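Fucolectin-related protein (Streptococcus pneumoniae, PDB 2WMF) is a family 98 glycoside hydrolase, here its catalytic module, that probably cleaves host blood-group carbohydrate antigens. Local coordinates at residues 479-484 with 529-534; 569-572 with 576-579. All blocks are in the same frame, centred on the assembly; numbering follows the deposited sequence.

Interaction 1: 479-484 with 529-534; sequences ILLNNY and RTTTLT
Two torsions bring R529 and N483 together. R529 bends about its CG-CD bond (chi3 -57°), folding its guanidinium back over N483, while the first torsion of N483 (chi1 71°) places CG in the cleft flanked by its own N and C, so that the amide lies against one face of the guanidinium. Amide and guanidinium stack with their planes 22° apart; ND2 of N483 lies 3.9 Å from the guanidinium plane, over its centre. Past the stack, R529 takes the backbone oxygen of N483 with two N-H groups. NH1 donates to N483 O at 2.8 Å, in the carbonyl plane and on a lone pair, although that oxygen is tilted out of the guanidinium plane. NH2 adds a weak bond to the same N483 O at 3.1 Å. The guanidinium has further partners: NE bonds to OG1 of T463 and NH1 to O of P464. The N483 amide is fixed by OD1 accepting from G575 N and ND2 donating to H573 O.

The two strands belong to opposite layers of the antiparallel beta-sandwich in the family 98 C-terminal domain, so side chains rather than backbones fill the space between them. They run nearly antiparallel, and CA atoms of L481 and T531 stand 8.2 Å apart. Farther along, the contact turns apolar. L481 CD1 meets T531 CG2 tip to tip at 4.0 Å, and I479 CD1 touches L533 CD2 at 3.7 Å.

At the end of 479-484, N482 makes an Asx turn: its OD1 accepts from Y484 N at 3.0 Å. On the other side of this layer, L480, N482 and Y484 pack on helix 307-322, which comes after the eight-stranded barrel in the chain, and Y484 OH bonds to D525 OD2.

Interaction 2: 569-572 with 576-579; sequences ITVN and MVEM
Flat groups play no part where V571 meets V577 and M579; the faces that count are those of two beta-sheets, with apolar side chains between them. The strands form a beta-arch, 566-573 in one layer of the sandwich and 576-580 in the other, so the chain crosses the core in the few residues after N572. Their short axes approach to 9.4 Å with directions 155° apart, a spacing bridged by side chains from both sheets, mostly meeting at their ends.

V571 and V577 slide past each other near the bend of the arch, V571 CG1 lying 3.8 Å from V577 CG2. Farther from the bend, M579 does the reaching: CG and SD carry the chain out extended (chi2 172°), and the turn about the CG-SD bond (chi3 -144°) swings the methyl toward the facing strand. The sulfur itself rests 4.1 Å from I569 CG2. I547 of edge strand 546-549, beside 576-580, touches I569, V577 and M579. The M579 methyl serves two neighbours at once, CE standing 3.8 Å from V571 CG2 and 4.2 Å from I569 CG2.

Interactions 1 and 2 are adjacent slices through the same sandwich core, their centres about 5 Å apart. Strands 529-536 and 566-573 are neighbours in one layer, 477-482 and 576-580 in the other, so the two contacts cross the sandwich side by side. Within one layer, L481 N probably bonds to V577 O at 2.8 Å; in the other, T530 OG1 lies 2.8 Å from N572 ND2, also a probable hydrogen bond. M579 belongs to the surroundings of interaction 1 as well, touching its L481 and L533. The polar end of interaction 1 meets the bend of the arch in interaction 2, where N483 holds H573 and G575. Both contacts lie in the C-terminal sandwich, not in the eight-stranded barrel.

Interaction 1: 479-484 with 529-534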
ATOM      1  N   ILE A 479      18.751   2.740  11.948  1.00 12.43           N
ATOM      2  CA  ILE A 479      18.720   2.298  10.553  1.00 12.36           C
ATOM      3  C   ILE A 479      17.941   0.980  10.473  1.00 11.16           C
ATOM      4  O   ILE A 479      18.233   0.027  11.216  1.00 12.55           O
ATOM      5  CB  ILE A 479      20.164   2.136   9.974  1.00 13.31           C
ATOM      6  CG1 ILE A 479      20.894   3.530   9.958  1.00 13.63           C
ATOM      7  CG2 ILE A 479      20.121   1.551   8.552  1.00 13.85           C
ATOM      8  CD1 ILE A 479      22.284   3.502  10.355  1.00 16.60           C
ATOM      9  N   LEU A 480      16.961   0.951   9.582  1.00  9.48           N
ATOM     10  CA  LEU A 480      16.197  -0.237   9.247  1.00  9.39           C
ATOM     11  C   LEU A 480      16.511  -0.626   7.781  1.00  9.10           C
ATOM     12  O   LEU A 480      16.463   0.229   6.884  1.00  8.41           O
ATOM     13  CB  LEU A 480      14.679   0.038   9.396  1.00  9.40           C
ATOM     14  CG  LEU A 480      13.691  -1.013   8.928  1.00  9.36           C
ATOM     15  CD1 LEU A 480      13.877  -2.288   9.769  1.00 12.24           C
ATOM     16  CD2 LEU A 480      12.263  -0.516   9.035  1.00 10.79           C
ATOM     17  N   LEU A 481      16.912  -1.892   7.592  1.00  8.28           N
ATOM     18  CA  LEU A 481      17.113  -2.488   6.263  1.00  9.46           C
ATOM     19  C   LEU A 481      16.162  -3.653   6.131  1.00  9.34           C
ATOM     20  O   LEU A 481      15.985  -4.461   7.076  1.00  9.33           O
ATOM     21  CB  LEU A 481      18.549  -2.994   6.088  1.00  9.70           C
ATOM     22  CG  LEU A 481      19.735  -2.072   6.387  1.00 10.71           C
ATOM     23  CD1 LEU A 481      21.116  -2.856   6.253  1.00  9.62           C
ATOM     24  CD2 LEU A 481      19.667  -0.773   5.556  1.00 11.02           C
ATOM     25  N   ASN A 482      15.557  -3.795   4.951  1.00  8.69           N
ATOM     26  CA  ASN A 482      14.848  -5.041   4.732  1.00  8.32           C
ATOM     27  C   ASN A 482      14.884  -5.386   3.248  1.00  8.56           C
ATOM     28  O   ASN A 482      14.506  -4.560   2.396  1.00  8.44           O
ATOM     29  CB  ASN A 482      13.401  -4.957   5.266  1.00  8.96           C
ATOM     30  CG  ASN A 482      12.761  -6.327   5.473  1.00  8.64           C
ATOM     31  OD1 ASN A 482      12.902  -7.208   4.611  1.00 10.23           O
ATOM     32  ND2 ASN A 482      11.992  -6.511   6.574  1.00  8.85           N
ATOM     33  N   ASN A 483      15.368  -6.590   2.935  1.00  8.19           N
ATOM     34  CA  ASN A 483      15.393  -7.043   1.561  1.00  7.99           C
ATOM     35  C   ASN A 483      14.709  -8.396   1.347  1.00  7.68           C
ATOM     36  O   ASN A 483      15.013  -9.103   0.380  1.00  7.34           O
ATOM     37  CB  ASN A 483      16.859  -7.071   1.060  1.00  8.25           C
ATOM     38  CG  ASN A 483      17.674  -8.183   1.702  1.00  8.93           C
ATOM     39  OD1 ASN A 483      17.196  -8.905   2.595  1.00  9.24           O
ATOM     40  ND2 ASN A 483      18.901  -8.327   1.248  1.00  9.60           N
ATOM     41  N   TYR A 484      13.751  -8.745   2.200  1.00  6.47           N
ATOM     42  CA  TYR A 484      13.222 -10.126   2.226  1.00  7.78           C
ATOM     43  C   TYR A 484      12.632 -10.494   0.853  1.00  7.27           C
ATOM     44  O   TYR A 484      11.745  -9.786   0.334  1.00  7.95           O
ATOM     45  CB  TYR A 484      12.125 -10.290   3.292  1.00  7.23           C
ATOM     46  CG  TYR A 484      11.758 -11.769   3.531  1.00  7.16           C
ATOM     47  CD1 TYR A 484      12.681 -12.662   4.047  1.00  9.53           C
ATOM     48  CD2 TYR A 484      10.508 -12.253   3.201  1.00  8.26           C
ATOM     49  CE1 TYR A 484      12.389 -13.976   4.204  1.00  8.99           C
ATOM     50  CE2 TYR A 484      10.186 -13.604   3.384  1.00  8.86           C
ATOM     51  CZ  TYR A 484      11.124 -14.457   3.920  1.00  9.74           C
ATOM     52  OH  TYR A 484      10.844 -15.802   4.093  1.00  9.79           O
ATOM     53  N   ARG A 529      21.859 -11.427   0.140  1.00 10.99           N
ATOM     54  CA  ARG A 529      22.270 -10.369  -0.786  1.00 10.66           C
ATOM     55  C   ARG A 529      22.876  -9.263   0.102  1.00 10.94           C
ATOM     56  O   ARG A 529      22.466  -9.087   1.239  1.00 10.95           O
ATOM     57  CB  ARG A 529      21.053  -9.792  -1.574  1.00 12.16           C
ATOM     58  CG  ARG A 529      20.203 -10.863  -2.179  1.00 13.89           C
ATOM     59  CD  ARG A 529      19.246 -10.337  -3.225  1.00 11.84           C
ATOM     60  NE  ARG A 529      18.294  -9.285  -2.866  1.00 10.04           N
ATOM     61  CZ  ARG A 529      17.184  -9.454  -2.133  1.00  9.08           C
ATOM     62  NH1 ARG A 529      16.338  -8.449  -1.998  1.00  9.94           N
ATOM     63  NH2 ARG A 529      16.924 -10.596  -1.490  1.00 10.57           N
ATOM     64  N   THR A 530      23.787  -8.486  -0.459  1.00 10.67           N
ATOM     65  CA  THR A 530      24.568  -7.540   0.323  1.00 10.96           C
ATOM     66  C   THR A 530      24.083  -6.078   0.175  1.00  9.07           C
ATOM     67  O   THR A 530      23.909  -5.558  -0.949  1.00 10.00           O
ATOM     68  CB  THR A 530      26.044  -7.577  -0.104  1.00 11.37           C
ATOM     69  OG1 THR A 530      26.528  -8.921   0.069  1.00 14.54           O
ATOM     70  CG2 THR A 530      26.864  -6.623   0.787  1.00 11.95           C
ATOM     71  N   THR A 531      23.866  -5.425   1.315  1.00  9.07           N
ATOM     72  CA  THR A 531      23.590  -4.011   1.422  1.00  9.32           C
ATOM     73  C   THR A 531      24.808  -3.430   2.110  1.00  9.80           C
ATOM     74  O   THR A 531      25.205  -3.909   3.158  1.00 11.29           O
ATOM     75  CB  THR A 531      22.349  -3.724   2.296  1.00 10.10           C
ATOM     76  OG1 THR A 531      21.210  -4.384   1.749  1.00 10.65           O
ATOM     77  CG2 THR A 531      22.100  -2.216   2.381  1.00 10.63           C
ATOM     78  N   THR A 532      25.420  -2.427   1.474  1.00  9.70           N
ATOM     79  CA  THR A 532      26.639  -1.814   2.024  1.00  9.57           C
ATOM     80  C   THR A 532      26.255  -0.405   2.480  1.00  9.63           C
ATOM     81  O   THR A 532      25.720   0.409   1.680  1.00  8.75           O
ATOM     82  CB  THR A 532      27.749  -1.747   0.978  1.00  9.75           C
ATOM     83  OG1 THR A 532      28.000  -3.066   0.466  1.00 12.26           O
ATOM     84  CG2 THR A 532      29.027  -1.130   1.596  1.00  9.69           C
ATOM     85  N   LEU A 533      26.538  -0.124   3.752  1.00 11.05           N
ATOM     86  CA  LEU A 533      26.207   1.161   4.378  1.00 12.00           C
ATOM     87  C   LEU A 533      27.517   1.854   4.786  1.00 11.15           C
ATOM     88  O   LEU A 533      28.337   1.256   5.486  1.00 10.27           O
ATOM     89  CB  LEU A 533      25.350   0.896   5.611  1.00 12.82           C
ATOM     90  CG  LEU A 533      25.006   2.114   6.453  1.00 14.53           C
ATOM     91  CD1 LEU A 533      24.253   3.099   5.619  1.00 19.18           C
ATOM     92  CD2 LEU A 533      24.228   1.652   7.747  1.00 17.02           C
ATOM     93  N   THR A 534      27.729   3.085   4.319  1.00 10.85           N
ATOM     94  CA  THR A 534      28.957   3.814   4.583  1.00 12.05           C
ATOM     95  C   THR A 534      28.627   5.166   5.224  1.00 12.21           C
ATOM     96  O   THR A 534      27.856   5.959   4.682  1.00 13.51           O
ATOM     97  CB  THR A 534      29.759   4.053   3.296  1.00 11.23           C
ATOM     98  OG1 THR A 534      29.914   2.821   2.586  1.00 11.83           O
ATOM     99  CG2 THR A 534      31.144   4.578   3.608  1.00 13.89           C
TER

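Interaction 2: 569-572 with 576-579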
ATOM      1  N   ILE A 569      29.605  -0.675   7.174  1.00 12.58           N
ATOM      2  CA  ILE A 569      29.058  -1.975   7.545  1.00 12.31           C
ATOM      3  C   ILE A 569      28.495  -2.646   6.294  1.00 12.11           C
ATOM      4  O   ILE A 569      27.694  -2.058   5.552  1.00 11.15           O
ATOM      5  CB  ILE A 569      28.020  -1.926   8.722  1.00 13.01           C
ATOM      6  CG1 ILE A 569      27.662  -3.364   9.120  1.00 13.33           C
ATOM      7  CG2 ILE A 569      26.842  -1.109   8.350  1.00 14.67           C
ATOM      8  CD1 ILE A 569      26.985  -3.487  10.428  1.00 13.99           C
ATOM      9  N   THR A 570      28.960  -3.875   6.054  1.00 12.65           N
ATOM     10  CA  THR A 570      28.559  -4.689   4.904  1.00 12.74           C
ATOM     11  C   THR A 570      27.647  -5.742   5.471  1.00 13.21           C
ATOM     12  O   THR A 570      28.090  -6.561   6.251  1.00 15.30           O
ATOM     13  CB  THR A 570      29.817  -5.312   4.270  1.00 13.74           C
ATOM     14  OG1 THR A 570      30.654  -4.224   3.891  1.00 16.97           O
ATOM     15  CG2 THR A 570      29.444  -6.098   3.048  1.00 14.84           C
ATOM     16  N   VAL A 571      26.359  -5.683   5.111  1.00 11.29           N
ATOM     17  CA  VAL A 571      25.347  -6.567   5.693  1.00 10.99           C
ATOM     18  C   VAL A 571      24.920  -7.559   4.611  1.00 10.57           C
ATOM     19  O   VAL A 571      24.433  -7.156   3.573  1.00 11.57           O
ATOM     20  CB  VAL A 571      24.104  -5.791   6.203  1.00 10.24           C
ATOM     21  CG1 VAL A 571      23.114  -6.738   6.852  1.00 11.11           C
ATOM     22  CG2 VAL A 571      24.543  -4.675   7.193  1.00 10.24           C
ATOM     23  N   ASN A 572      25.079  -8.851   4.854  1.00 11.60           N
ATOM     24  CA  ASN A 572      24.583  -9.903   3.931  1.00 11.83           C
ATOM     25  C   ASN A 572      23.324 -10.487   4.549  1.00 11.19           C
ATOM     26  O   ASN A 572      23.359 -10.997   5.674  1.00 12.25           O
ATOM     27  CB  ASN A 572      25.622 -11.009   3.791  1.00 13.39           C
ATOM     28  CG  ASN A 572      27.002 -10.466   3.743  1.00 19.44           C
ATOM     29  OD1 ASN A 572      27.788 -10.609   4.723  1.00 27.88           O
ATOM     30  ND2 ASN A 572      27.305  -9.747   2.678  1.00 21.32           N
ATOM     31  N   MET A 576      15.040  -8.697   7.483  1.00  9.13           N
ATOM     32  CA  MET A 576      15.176  -7.460   8.245  1.00 10.39           C
ATOM     33  C   MET A 576      16.517  -7.421   9.017  1.00  9.93           C
ATOM     34  O   MET A 576      16.922  -8.427   9.626  1.00  9.01           O
ATOM     35  CB  MET A 576      14.014  -7.356   9.246  1.00 10.24           C
ATOM     36  CG  MET A 576      13.932  -5.977   9.914  1.00 10.28           C
ATOM     37  SD  MET A 576      12.552  -5.896  11.095  1.00 18.82           S
ATOM     38  CE  MET A 576      11.694  -4.308  11.042  1.00 19.54           C
ATOM     39  N   VAL A 577      17.140  -6.232   9.035  1.00  9.36           N
ATOM     40  CA  VAL A 577      18.287  -5.937   9.907  1.00 10.16           C
ATOM     41  C   VAL A 577      18.036  -4.529  10.452  1.00 10.63           C
ATOM     42  O   VAL A 577      17.640  -3.626   9.706  1.00 10.84           O
ATOM     43  CB  VAL A 577      19.670  -6.039   9.154  1.00  9.87           C
ATOM     44  CG1 VAL A 577      20.861  -5.668  10.057  1.00 11.10           C
ATOM     45  CG2 VAL A 577      19.835  -7.424   8.589  1.00 10.09           C
ATOM     46  N   GLU A 578      18.236  -4.346  11.759  1.00 10.72           N
ATOM     47  CA  GLU A 578      18.063  -3.040  12.413  1.00 12.69           C
ATOM     48  C   GLU A 578      19.339  -2.697  13.182  1.00 12.06           C
ATOM     49  O   GLU A 578      19.952  -3.576  13.765  1.00 12.26           O
ATOM     50  CB  GLU A 578      16.921  -3.098  13.435  1.00 13.45           C
ATOM     51  CG  GLU A 578      15.566  -3.373  12.869  1.00 17.96           C
ATOM     52  CD  GLU A 578      14.438  -3.229  13.870  1.00 19.38           C
ATOM     53  OE1 GLU A 578      14.120  -4.257  14.551  1.00 22.59           O
ATOM     54  OE2 GLU A 578      13.869  -2.095  13.952  1.00 23.82           O
ATOM     55  N   MET A 579      19.715  -1.420  13.183  1.00 11.76           N
ATOM     56  CA  MET A 579      20.929  -0.954  13.885  1.00 13.26           C
ATOM     57  C   MET A 579      20.683   0.366  14.554  1.00 12.72           C
ATOM     58  O   MET A 579      19.917   1.153  14.050  1.00 12.40           O
ATOM     59  CB  MET A 579      22.026  -0.616  12.887  1.00 15.14           C
ATOM     60  CG  MET A 579      22.490  -1.694  12.077  1.00 19.09           C
ATOM     61  SD  MET A 579      23.587  -0.972  10.834  1.00 19.22           S
ATOM     62  CE  MET A 579      23.013  -2.129   9.601  1.00 22.51           C
TER